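Local coordinates for Moesin/ezrin/radixin homolog 2 (Drosophila melanogaster, PDB 7EDR), which is the fly merlin, whose FERM module binds its own C-terminal domain in the closed form and probably acts at the membrane through lipid binding, at residues Leu150-Leu156 against Trp171-Lys176; Phe83-Pro89 against Leu104-Val109; Pro22-Gln27 against Lys60-Arg66. Residues are numbered along the deposited sequence.

How the contacts relate
From the N terminus, contact 3 first closes a loop of 32 residues within the ubiquitin-like lobe, bringing the start of helix 26-37 against the segment after strand 56-58. Contact 2 then spans 14 mostly helical residues and joins the last strand of that lobe, 78-85, and the chain leaving it, to helix 99-114 of the central helical lobe. Contact 1 closes a 14-residue loop inside the helical lobe, setting helix 168-179 against 150-156. The three follow in series, neither nested nor crossed. Contact 2 is central, its centre about 23 Å from that of contact 3 and about 24 Å from that of contact 1; their own centres are about 44 Å apart, on opposite sides of the chain's centre.

Contact 1. Residues Leu150-Leu156 against Trp171-Lys176; sequences LAGGELL and WEERIK
Residues Leu150 and Ala151 are extended (phi/psi -119/175° and -161/111°), after which the chain folds into a short, weakly bonded helical turn over 152-155 and becomes extended again at Leu156. Trp171-Lys176 is regular alpha-helix, part of helix 168-179. The backbones come nearest at Gly152 and Glu172, whose CA atoms are 5.4 Å apart. With no side chain on Gly152, the helix can come this close; an ideal CB there would sit tightly, 3.5 Å from Trp171 CB. Glu172 (chi1 m, chi2 t) reaches back so that OE1 accepts a hydrogen bond of 3.0 Å from Gly152 N. Three leucines, all with chi1 m and chi2 t, pack beside this polar link. Leu150 CD1 lies 4.2 Å from Ile175 CG2, and Ile175 CD1 (chi1 m, chi2 t) lies 4.2 Å from Leu155 CD1 and 4.1 Å from Leu156 CD1. Leu156 CD1 also approaches Trp171 CE3 obliquely at 3.6 Å. Leu150 and Leu155 further touch Val133, and Trp171 touches Val126, both on helix 122-137. Packing of short helical turns and longer helices round an apolar interior is typical of the central lobe of FERM domains, an all-helical fold resembling acyl-CoA-binding protein.

Contact 2. Residues Phe83-Pro89 against Leu104-Val109; sequences FYAKFFP and LFFLQV
Gln108, Phe105 and Ala85 dominate the join between strand 83-85 and helix 104-109, whose segment axes approach to 8.8 Å and cross almost perpendicularly at -89°. Gln108, with chi1 and chi2 both t, extends from the helix to pair with one strand residue at both ends of its amide: Ala85 N donates to Gln108 OE1 at 2.8 Å, and Gln108 NE2 donates to Ala85 O at 3.1 Å. The amide thus takes up backbone groups at the end of the strand. In FERM terms, the last strand of the ubiquitin-like lobe here meets a helix of the central lobe, a joint between lobes. One turn earlier on the helix, Phe105 (chi1 -90°) points its ring into the chain beyond the strand, its CE1 3.5 Å from Ala85 CB and its CZ 3.8 Å from Pro89 CD. Its edge is directed at the face of Phe88 in an offset edge-to-face pair, with centroids 5.7 Å apart and planes at 64°. Phe88 CE2 also meets Val109 CG2 at 4.2 Å, and Phe83 CE2 meets Leu104 CD1 at 4.1 Å.

Contact 3. Residues Pro22-Gln27 against Lys60-Arg66; sequences PRASGQ and KMEKRVR
Lys60-Arg66 runs antiparallel to Pro22-Gln27, mostly as irregular chain turning into a 3-10 segment at Val65. Lys60 O takes a CA-H...O contact of 3.4 Å from Gly26 CA; a side chain on Gly26 would clash with this carbonyl. Met61 O accepts Gln27 N at 2.7 Å, in the first turn of helix 26-37. Two waters bridge the Glu62 carboxylate to Ser25 and Gln27: one lies 3.2 Å from Glu62 OE2 and 2.6 Å from Ser25 OG, the other 2.5 Å from Glu62 OE1 and 3.0 Å from Gln27 OE1; Gln27 NE2 is bonded to Asp31. Ser25 (chi1 p) is the helix N-cap and forms a capping box with Asp28. Lys63 O accepts Gly26 N at 3.1 Å. This loop crossing the start of the main helix belongs to the ubiquitin-like fold of the FERM N-terminal lobe. Arg64 and Ser25 form a single non-hydrogen-bonded antiparallel bridge, CA to CA 4.1 Å, and Arg23 CD lies over the Arg64 guanidinium, 3.3 Å from NH2. Val65 N donates to Ala24 O at 2.9 Å. Arg66 NE donates to Pro22 O at 3.2 Å, with Arg23 CG over its guanidinium, 3.4 Å from Arg66 NH2.

Contact 1. Residues Leu150-Leu156 against Trp171-Lys176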
loop_
_atom_site.group_PDB
_atom_site.type_symbol
_atom_site.label_atom_id
_atom_site.label_comp_id
_atom_site.label_asym_id
_atom_site.label_seq_id
_atom_site.Cartn_x
_atom_site.Cartn_y
_atom_site.Cartn_z
ATOM N N LEU C 150 30.796 29.098 -16.839
ATOM C CA LEU C 150 29.428 29.108 -17.333
ATOM C C LEU C 150 29.344 29.793 -18.694
ATOM O O LEU C 150 30.314 30.356 -19.218
ATOM C CB LEU C 150 28.493 29.823 -16.344
ATOM C CG LEU C 150 28.725 29.568 -14.851
ATOM C CD1 LEU C 150 27.732 30.338 -14.023
ATOM C CD2 LEU C 150 28.655 28.092 -14.514
ATOM N N ALA C 151 28.144 29.744 -19.259
ATOM C CA ALA C 151 27.845 30.446 -20.505
ATOM C C ALA C 151 26.324 30.567 -20.590
ATOM O O ALA C 151 25.635 29.550 -20.750
ATOM C CB ALA C 151 28.439 29.704 -21.703
ATOM N N GLY C 152 25.798 31.801 -20.453
ATOM C CA GLY C 152 24.353 31.989 -20.391
ATOM C C GLY C 152 23.610 31.562 -21.647
ATOM O O GLY C 152 22.410 31.259 -21.595
ATOM N N GLY C 153 24.297 31.553 -22.795
ATOM C CA GLY C 153 23.665 31.162 -24.043
ATOM C C GLY C 153 23.388 29.677 -24.148
ATOM O O GLY C 153 22.568 29.266 -24.980
ATOM N N GLU C 154 24.055 28.863 -23.324
ATOM C CA GLU C 154 23.779 27.434 -23.235
ATOM C C GLU C 154 22.935 27.050 -22.025
ATOM O O GLU C 154 22.447 25.915 -21.966
ATOM C CB GLU C 154 25.086 26.649 -23.174
ATOM C CG GLU C 154 25.902 26.706 -24.437
ATOM C CD GLU C 154 27.015 25.679 -24.431
ATOM O OE1 GLU C 154 28.035 25.913 -23.739
ATOM O OE2 GLU C 154 26.853 24.629 -25.101
ATOM N N LEU C 155 22.788 27.950 -21.048
ATOM C CA LEU C 155 22.058 27.661 -19.824
ATOM C C LEU C 155 20.667 28.264 -19.832
ATOM O O LEU C 155 19.811 27.825 -19.055
ATOM C CB LEU C 155 22.838 28.176 -18.602
ATOM C CG LEU C 155 24.193 27.503 -18.324
ATOM C CD1 LEU C 155 25.052 28.368 -17.432
ATOM C CD2 LEU C 155 24.006 26.117 -17.679
ATOM N N LEU C 156 20.413 29.217 -20.722
ATOM C CA LEU C 156 19.150 29.896 -20.730
ATOM C C LEU C 156 18.469 29.728 -22.075
ATOM O O LEU C 156 19.139 29.725 -23.117
ATOM C CB LEU C 156 19.336 31.388 -20.422
ATOM C CG LEU C 156 19.858 31.637 -19.006
ATOM C CD1 LEU C 156 20.057 33.135 -18.729
ATOM C CD2 LEU C 156 18.923 30.991 -17.963
ATOM N N TRP C 171 23.941 37.739 -17.078
ATOM C CA TRP C 171 23.155 36.544 -16.769
ATOM C C TRP C 171 23.977 35.538 -15.963
ATOM O O TRP C 171 23.532 35.043 -14.919
ATOM C CB TRP C 171 22.647 35.899 -18.056
ATOM C CG TRP C 171 21.508 36.592 -18.758
ATOM C CD1 TRP C 171 21.552 37.190 -19.979
ATOM C CD2 TRP C 171 20.148 36.712 -18.301
ATOM N NE1 TRP C 171 20.312 37.694 -20.307
ATOM C CE2 TRP C 171 19.431 37.412 -19.297
ATOM C CE3 TRP C 171 19.472 36.304 -17.147
ATOM C CZ2 TRP C 171 18.069 37.710 -19.178
ATOM C CZ3 TRP C 171 18.101 36.611 -17.026
ATOM C CH2 TRP C 171 17.425 37.309 -18.034
ATOM N N GLU C 172 25.194 35.237 -16.429
ATOM C CA GLU C 172 26.041 34.265 -15.743
ATOM C C GLU C 172 26.258 34.640 -14.280
ATOM O O GLU C 172 26.245 33.768 -13.404
ATOM C CB GLU C 172 27.373 34.125 -16.482
ATOM C CG GLU C 172 27.227 33.488 -17.869
ATOM C CD GLU C 172 28.329 33.873 -18.855
ATOM O OE1 GLU C 172 28.086 33.736 -20.079
ATOM O OE2 GLU C 172 29.432 34.295 -18.417
ATOM N N GLU C 173 26.434 35.930 -13.985
ATOM C CA GLU C 173 26.688 36.311 -12.595
ATOM C C GLU C 173 25.479 36.037 -11.705
ATOM O O GLU C 173 25.633 35.646 -10.538
ATOM C CB GLU C 173 27.084 37.787 -12.511
ATOM C CG GLU C 173 27.771 38.159 -11.213
ATOM C CD GLU C 173 29.102 37.435 -11.005
ATOM O OE1 GLU C 173 29.699 36.937 -11.990
ATOM O OE2 GLU C 173 29.550 37.360 -9.836
ATOM N N ARG C 174 24.274 36.229 -12.239
ATOM C CA ARG C 174 23.072 35.919 -11.475
ATOM C C ARG C 174 22.870 34.413 -11.305
ATOM O O ARG C 174 22.425 33.972 -10.240
ATOM C CB ARG C 174 21.872 36.575 -12.141
ATOM C CG ARG C 174 22.031 38.062 -12.139
ATOM C CD ARG C 174 20.832 38.713 -12.707
ATOM N NE ARG C 174 20.257 39.617 -11.723
ATOM C CZ ARG C 174 20.416 40.924 -11.764
ATOM N NH1 ARG C 174 21.132 41.462 -12.750
ATOM N NH2 ARG C 174 19.851 41.680 -10.839
ATOM N N ILE C 175 23.221 33.611 -12.315
ATOM C CA ILE C 175 23.194 32.162 -12.154
ATOM C C ILE C 175 24.202 31.727 -11.098
ATOM O O ILE C 175 23.880 30.927 -10.207
ATOM C CB ILE C 175 23.457 31.497 -13.515
ATOM C CG1 ILE C 175 22.351 31.887 -14.508
ATOM C CG2 ILE C 175 23.597 29.994 -13.377
ATOM C CD1 ILE C 175 22.651 31.537 -15.947
ATOM N N LYS C 176 25.428 32.272 -11.158
ATOM C CA LYS C 176 26.455 31.935 -10.178
ATOM C C LYS C 176 26.036 32.326 -8.765
ATOM O O LYS C 176 26.312 31.598 -7.802
ATOM C CB LYS C 176 27.774 32.618 -10.536
ATOM C CG LYS C 176 28.813 32.495 -9.434
ATOM C CD LYS C 176 30.046 33.350 -9.682
ATOM C CE LYS C 176 31.059 33.185 -8.535
ATOM N NZ LYS C 176 32.303 33.990 -8.707
#

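Contact 2. Residues Phe83-Pro89 against Leu104-Val109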
loop_
_atom_site.group_PDB
_atom_site.type_symbol
_atom_site.label_atom_id
_atom_site.label_comp_id
_atom_site.label_asym_id
_atom_site.label_seq_id
_atom_site.Cartn_x
_atom_site.Cartn_y
_atom_site.Cartn_z
ATOM N N PHE C 83 15.312 6.788 -27.350
ATOM C CA PHE C 83 14.670 6.317 -26.126
ATOM C C PHE C 83 14.227 7.531 -25.311
ATOM O O PHE C 83 15.069 8.262 -24.773
ATOM C CB PHE C 83 15.633 5.442 -25.332
ATOM C CG PHE C 83 14.988 4.681 -24.215
ATOM C CD1 PHE C 83 14.230 3.551 -24.478
ATOM C CD2 PHE C 83 15.167 5.071 -22.895
ATOM C CE1 PHE C 83 13.656 2.833 -23.446
ATOM C CE2 PHE C 83 14.589 4.354 -21.852
ATOM C CZ PHE C 83 13.839 3.242 -22.121
ATOM N N TYR C 84 12.909 7.742 -25.228
ATOM C CA TYR C 84 12.302 8.933 -24.628
ATOM C C TYR C 84 11.248 8.540 -23.603
ATOM O O TYR C 84 10.591 7.504 -23.732
ATOM C CB TYR C 84 11.552 9.832 -25.645
ATOM C CG TYR C 84 12.370 10.603 -26.623
ATOM C CD1 TYR C 84 13.505 11.295 -26.220
ATOM C CD2 TYR C 84 11.989 10.675 -27.966
ATOM C CE1 TYR C 84 14.271 12.032 -27.139
ATOM C CE2 TYR C 84 12.739 11.408 -28.892
ATOM C CZ TYR C 84 13.885 12.085 -28.470
ATOM O OH TYR C 84 14.642 12.812 -29.371
ATOM N N ALA C 85 11.038 9.413 -22.623
ATOM C CA ALA C 85 9.815 9.342 -21.839
ATOM C C ALA C 85 8.653 9.720 -22.739
ATOM O O ALA C 85 8.649 10.804 -23.333
ATOM C CB ALA C 85 9.873 10.273 -20.633
ATOM N N LYS C 86 7.684 8.810 -22.862
ATOM C CA LYS C 86 6.457 9.093 -23.594
ATOM C C LYS C 86 5.344 9.559 -22.661
ATOM O O LYS C 86 4.430 10.288 -23.091
ATOM C CB LYS C 86 6.034 7.842 -24.374
ATOM C CG LYS C 86 4.782 7.977 -25.216
ATOM C CD LYS C 86 4.577 6.687 -25.993
ATOM C CE LYS C 86 3.390 6.779 -26.920
ATOM N NZ LYS C 86 3.196 5.475 -27.605
ATOM N N PHE C 87 5.429 9.163 -21.389
ATOM C CA PHE C 87 4.455 9.494 -20.363
ATOM C C PHE C 87 5.183 10.101 -19.176
ATOM O O PHE C 87 6.351 9.777 -18.906
ATOM C CB PHE C 87 3.654 8.253 -19.923
ATOM C CG PHE C 87 3.042 7.518 -21.069
ATOM C CD1 PHE C 87 3.629 6.358 -21.553
ATOM C CD2 PHE C 87 1.894 8.014 -21.698
ATOM C CE1 PHE C 87 3.073 5.670 -22.653
ATOM C CE2 PHE C 87 1.325 7.339 -22.799
ATOM C CZ PHE C 87 1.919 6.163 -23.275
ATOM N N PHE C 88 4.484 10.988 -18.473
ATOM C CA PHE C 88 5.075 11.714 -17.364
ATOM C C PHE C 88 4.304 11.440 -16.086
ATOM O O PHE C 88 3.068 11.379 -16.105
ATOM C CB PHE C 88 5.074 13.224 -17.611
ATOM C CG PHE C 88 5.887 13.639 -18.771
ATOM C CD1 PHE C 88 5.422 13.456 -20.056
ATOM C CD2 PHE C 88 7.126 14.237 -18.581
ATOM C CE1 PHE C 88 6.186 13.861 -21.139
ATOM C CE2 PHE C 88 7.886 14.638 -19.654
ATOM C CZ PHE C 88 7.426 14.459 -20.931
ATOM N N PRO C 89 4.996 11.306 -14.964
ATOM C CA PRO C 89 4.307 11.117 -13.686
ATOM C C PRO C 89 3.507 12.359 -13.316
ATOM O O PRO C 89 3.679 13.442 -13.891
ATOM C CB PRO C 89 5.455 10.873 -12.702
ATOM C CG PRO C 89 6.625 11.630 -13.321
ATOM C CD PRO C 89 6.453 11.476 -14.812
ATOM N N LEU C 104 17.037 10.284 -16.407
ATOM C CA LEU C 104 16.555 10.347 -17.786
ATOM C C LEU C 104 15.441 11.385 -17.949
ATOM O O LEU C 104 15.363 12.056 -18.985
ATOM C CB LEU C 104 16.094 8.958 -18.238
ATOM C CG LEU C 104 17.181 7.900 -18.487
ATOM C CD1 LEU C 104 16.581 6.632 -19.060
ATOM C CD2 LEU C 104 18.249 8.412 -19.431
ATOM N N PHE C 105 14.581 11.556 -16.934
ATOM C CA PHE C 105 13.585 12.630 -16.996
ATOM C C PHE C 105 14.245 14.000 -16.872
ATOM O O PHE C 105 13.860 14.947 -17.577
ATOM C CB PHE C 105 12.523 12.466 -15.904
ATOM C CG PHE C 105 11.343 11.641 -16.314
ATOM C CD1 PHE C 105 10.288 12.209 -17.038
ATOM C CD2 PHE C 105 11.268 10.296 -15.973
ATOM C CE1 PHE C 105 9.192 11.445 -17.425
ATOM C CE2 PHE C 105 10.158 9.524 -16.361
ATOM C CZ PHE C 105 9.125 10.103 -17.079
ATOM N N PHE C 106 15.234 14.123 -15.980
ATOM C CA PHE C 106 15.923 15.392 -15.807
ATOM C C PHE C 106 16.521 15.873 -17.122
ATOM O O PHE C 106 16.376 17.046 -17.485
ATOM C CB PHE C 106 17.013 15.277 -14.742
ATOM C CG PHE C 106 18.008 16.424 -14.773
ATOM C CD1 PHE C 106 17.664 17.674 -14.277
ATOM C CD2 PHE C 106 19.277 16.257 -15.330
ATOM C CE1 PHE C 106 18.573 18.752 -14.337
ATOM C CE2 PHE C 106 20.175 17.317 -15.381
ATOM C CZ PHE C 106 19.818 18.566 -14.878
ATOM N N LEU C 107 17.189 14.974 -17.858
ATOM C CA LEU C 107 17.873 15.398 -19.077
ATOM C C LEU C 107 16.879 15.732 -20.182
ATOM O O LEU C 107 17.066 16.709 -20.914
ATOM C CB LEU C 107 18.852 14.328 -19.555
ATOM C CG LEU C 107 20.102 14.108 -18.701
ATOM C CD1 LEU C 107 20.881 12.931 -19.221
ATOM C CD2 LEU C 107 20.946 15.366 -18.706
ATOM N N GLN C 108 15.810 14.945 -20.316
ATOM C CA GLN C 108 14.831 15.223 -21.367
ATOM C C GLN C 108 14.021 16.487 -21.077
ATOM O O GLN C 108 13.770 17.286 -21.983
ATOM C CB GLN C 108 13.905 14.026 -21.530
ATOM C CG GLN C 108 12.808 14.216 -22.525
ATOM C CD GLN C 108 11.931 12.986 -22.623
ATOM O OE1 GLN C 108 12.423 11.858 -22.497
ATOM N NE2 GLN C 108 10.617 13.191 -22.807
ATOM N N VAL C 109 13.583 16.679 -19.832
ATOM C CA VAL C 109 12.820 17.877 -19.506
ATOM C C VAL C 109 13.672 19.128 -19.697
ATOM O O VAL C 109 13.195 20.153 -20.209
ATOM C CB VAL C 109 12.264 17.786 -18.072
ATOM C CG1 VAL C 109 11.709 19.129 -17.667
ATOM C CG2 VAL C 109 11.168 16.697 -17.971
#

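Contact 3. Residues Pro22-Gln27 against Lys60-Arg66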
loop_
_atom_site.group_PDB
_atom_site.type_symbol
_atom_site.label_atom_id
_atom_site.label_comp_id
_atom_site.label_asym_id
_atom_site.label_seq_id
_atom_site.Cartn_x
_atom_site.Cartn_y
_atom_site.Cartn_z
ATOM N N PRO C 22 17.221 -11.419 -37.223
ATOM C CA PRO C 22 16.398 -10.820 -38.297
ATOM C C PRO C 22 14.948 -10.517 -37.923
ATOM O O PRO C 22 14.409 -9.488 -38.360
ATOM C CB PRO C 22 16.476 -11.874 -39.410
ATOM C CG PRO C 22 17.789 -12.501 -39.224
ATOM C CD PRO C 22 18.098 -12.482 -37.754
ATOM N N ARG C 23 14.287 -11.394 -37.164
ATOM C CA ARG C 23 12.870 -11.266 -36.837
ATOM C C ARG C 23 12.651 -10.884 -35.372
ATOM O O ARG C 23 11.630 -11.236 -34.776
ATOM C CB ARG C 23 12.126 -12.565 -37.151
ATOM C CG ARG C 23 11.999 -12.920 -38.628
ATOM C CD ARG C 23 11.813 -14.432 -38.797
ATOM N NE ARG C 23 13.099 -15.122 -38.773
ATOM C CZ ARG C 23 13.591 -15.823 -39.788
ATOM N NH1 ARG C 23 12.885 -15.955 -40.907
ATOM N NH2 ARG C 23 14.783 -16.399 -39.677
ATOM N N ALA C 24 13.606 -10.181 -34.774
ATOM C CA ALA C 24 13.435 -9.715 -33.407
ATOM C C ALA C 24 12.223 -8.795 -33.323
ATOM O O ALA C 24 11.872 -8.103 -34.287
ATOM C CB ALA C 24 14.697 -8.994 -32.932
ATOM N N SER C 25 11.572 -8.800 -32.164
ATOM C CA SER C 25 10.390 -7.980 -31.934
ATOM C C SER C 25 10.742 -6.694 -31.195
ATOM O O SER C 25 11.841 -6.526 -30.654
ATOM C CB SER C 25 9.355 -8.741 -31.125
ATOM O OG SER C 25 9.806 -8.824 -29.791
ATOM N N GLY C 26 9.767 -5.780 -31.172
ATOM C CA GLY C 26 9.936 -4.540 -30.425
ATOM C C GLY C 26 10.148 -4.777 -28.939
ATOM O O GLY C 26 10.986 -4.117 -28.308
ATOM N N GLN C 27 9.404 -5.728 -28.359
ATOM C CA GLN C 27 9.613 -6.057 -26.957
ATOM C C GLN C 27 11.047 -6.483 -26.703
ATOM O O GLN C 27 11.601 -6.216 -25.626
ATOM C CB GLN C 27 8.672 -7.171 -26.504
ATOM C CG GLN C 27 8.637 -7.301 -24.977
ATOM C CD GLN C 27 8.022 -6.074 -24.325
ATOM O OE1 GLN C 27 6.907 -5.667 -24.675
ATOM N NE2 GLN C 27 8.753 -5.458 -23.398
ATOM N N LYS C 60 6.253 -0.545 -31.883
ATOM C CA LYS C 60 5.256 -1.451 -31.317
ATOM C C LYS C 60 5.934 -2.672 -30.707
ATOM O O LYS C 60 6.938 -3.173 -31.221
ATOM C CB LYS C 60 4.248 -1.880 -32.384
ATOM C CG LYS C 60 3.204 -0.799 -32.709
ATOM C CD LYS C 60 2.601 -1.009 -34.098
ATOM C CE LYS C 60 1.242 -0.319 -34.261
ATOM N NZ LYS C 60 0.143 -1.307 -34.549
ATOM N N MET C 61 5.381 -3.149 -29.597
ATOM C CA MET C 61 6.089 -4.138 -28.796
ATOM C C MET C 61 6.005 -5.536 -29.388
ATOM O O MET C 61 6.974 -6.297 -29.321
ATOM C CB MET C 61 5.548 -4.142 -27.364
ATOM C CG MET C 61 5.945 -2.920 -26.567
ATOM S SD MET C 61 7.730 -2.830 -26.383
ATOM C CE MET C 61 8.147 -1.576 -27.601
ATOM N N GLU C 62 4.870 -5.920 -29.955
ATOM C CA GLU C 62 4.734 -7.301 -30.385
ATOM C C GLU C 62 4.694 -7.469 -31.902
ATOM O O GLU C 62 4.392 -8.565 -32.380
ATOM C CB GLU C 62 3.524 -7.944 -29.704
ATOM C CG GLU C 62 3.825 -8.368 -28.232
ATOM C CD GLU C 62 4.988 -9.397 -28.079
ATOM O OE1 GLU C 62 5.541 -9.518 -26.953
ATOM O OE2 GLU C 62 5.343 -10.091 -29.074
ATOM N N LYS C 63 5.041 -6.440 -32.670
ATOM C CA LYS C 63 5.396 -6.643 -34.068
ATOM C C LYS C 63 6.910 -6.822 -34.202
ATOM O O LYS C 63 7.686 -6.432 -33.325
ATOM C CB LYS C 63 4.937 -5.468 -34.940
ATOM C CG LYS C 63 3.436 -5.257 -35.001
ATOM C CD LYS C 63 2.730 -6.536 -35.364
ATOM C CE LYS C 63 1.222 -6.359 -35.369
ATOM N NZ LYS C 63 0.556 -7.646 -35.730
ATOM N N ARG C 64 7.323 -7.425 -35.318
ATOM C CA ARG C 64 8.743 -7.524 -35.640
ATOM C C ARG C 64 9.309 -6.150 -35.976
ATOM O O ARG C 64 8.665 -5.348 -36.657
ATOM C CB ARG C 64 8.961 -8.470 -36.821
ATOM C CG ARG C 64 8.732 -9.933 -36.509
ATOM C CD ARG C 64 8.546 -10.730 -37.782
ATOM N NE ARG C 64 8.553 -12.163 -37.522
ATOM C CZ ARG C 64 8.536 -13.089 -38.476
ATOM N NH1 ARG C 64 8.516 -12.722 -39.751
ATOM N NH2 ARG C 64 8.548 -14.380 -38.156
ATOM N N VAL C 65 10.520 -5.874 -35.484
ATOM C CA VAL C 65 11.161 -4.591 -35.778
ATOM C C VAL C 65 11.236 -4.385 -37.280
ATOM O O VAL C 65 10.999 -3.284 -37.800
ATOM C CB VAL C 65 12.564 -4.525 -35.138
ATOM C CG1 VAL C 65 13.199 -3.169 -35.398
ATOM C CG2 VAL C 65 12.512 -4.831 -33.648
ATOM N N ARG C 66 11.568 -5.459 -37.997
ATOM C CA ARG C 66 11.692 -5.458 -39.447
ATOM C C ARG C 66 10.399 -5.032 -40.141
ATOM O O ARG C 66 10.453 -4.513 -41.264
ATOM C CB ARG C 66 12.142 -6.869 -39.854
ATOM C CG ARG C 66 12.068 -7.224 -41.299
ATOM C CD ARG C 66 11.719 -8.708 -41.482
ATOM N NE ARG C 66 12.811 -9.628 -41.166
ATOM C CZ ARG C 66 12.832 -10.912 -41.531
ATOM N NH1 ARG C 66 11.823 -11.430 -42.224
ATOM N NH2 ARG C 66 13.861 -11.682 -41.210
HETATM O O HOH W 1 8.495 -10.662 -28.526
HETATM O O HOH W 2 5.046 -7.976 -25.039
#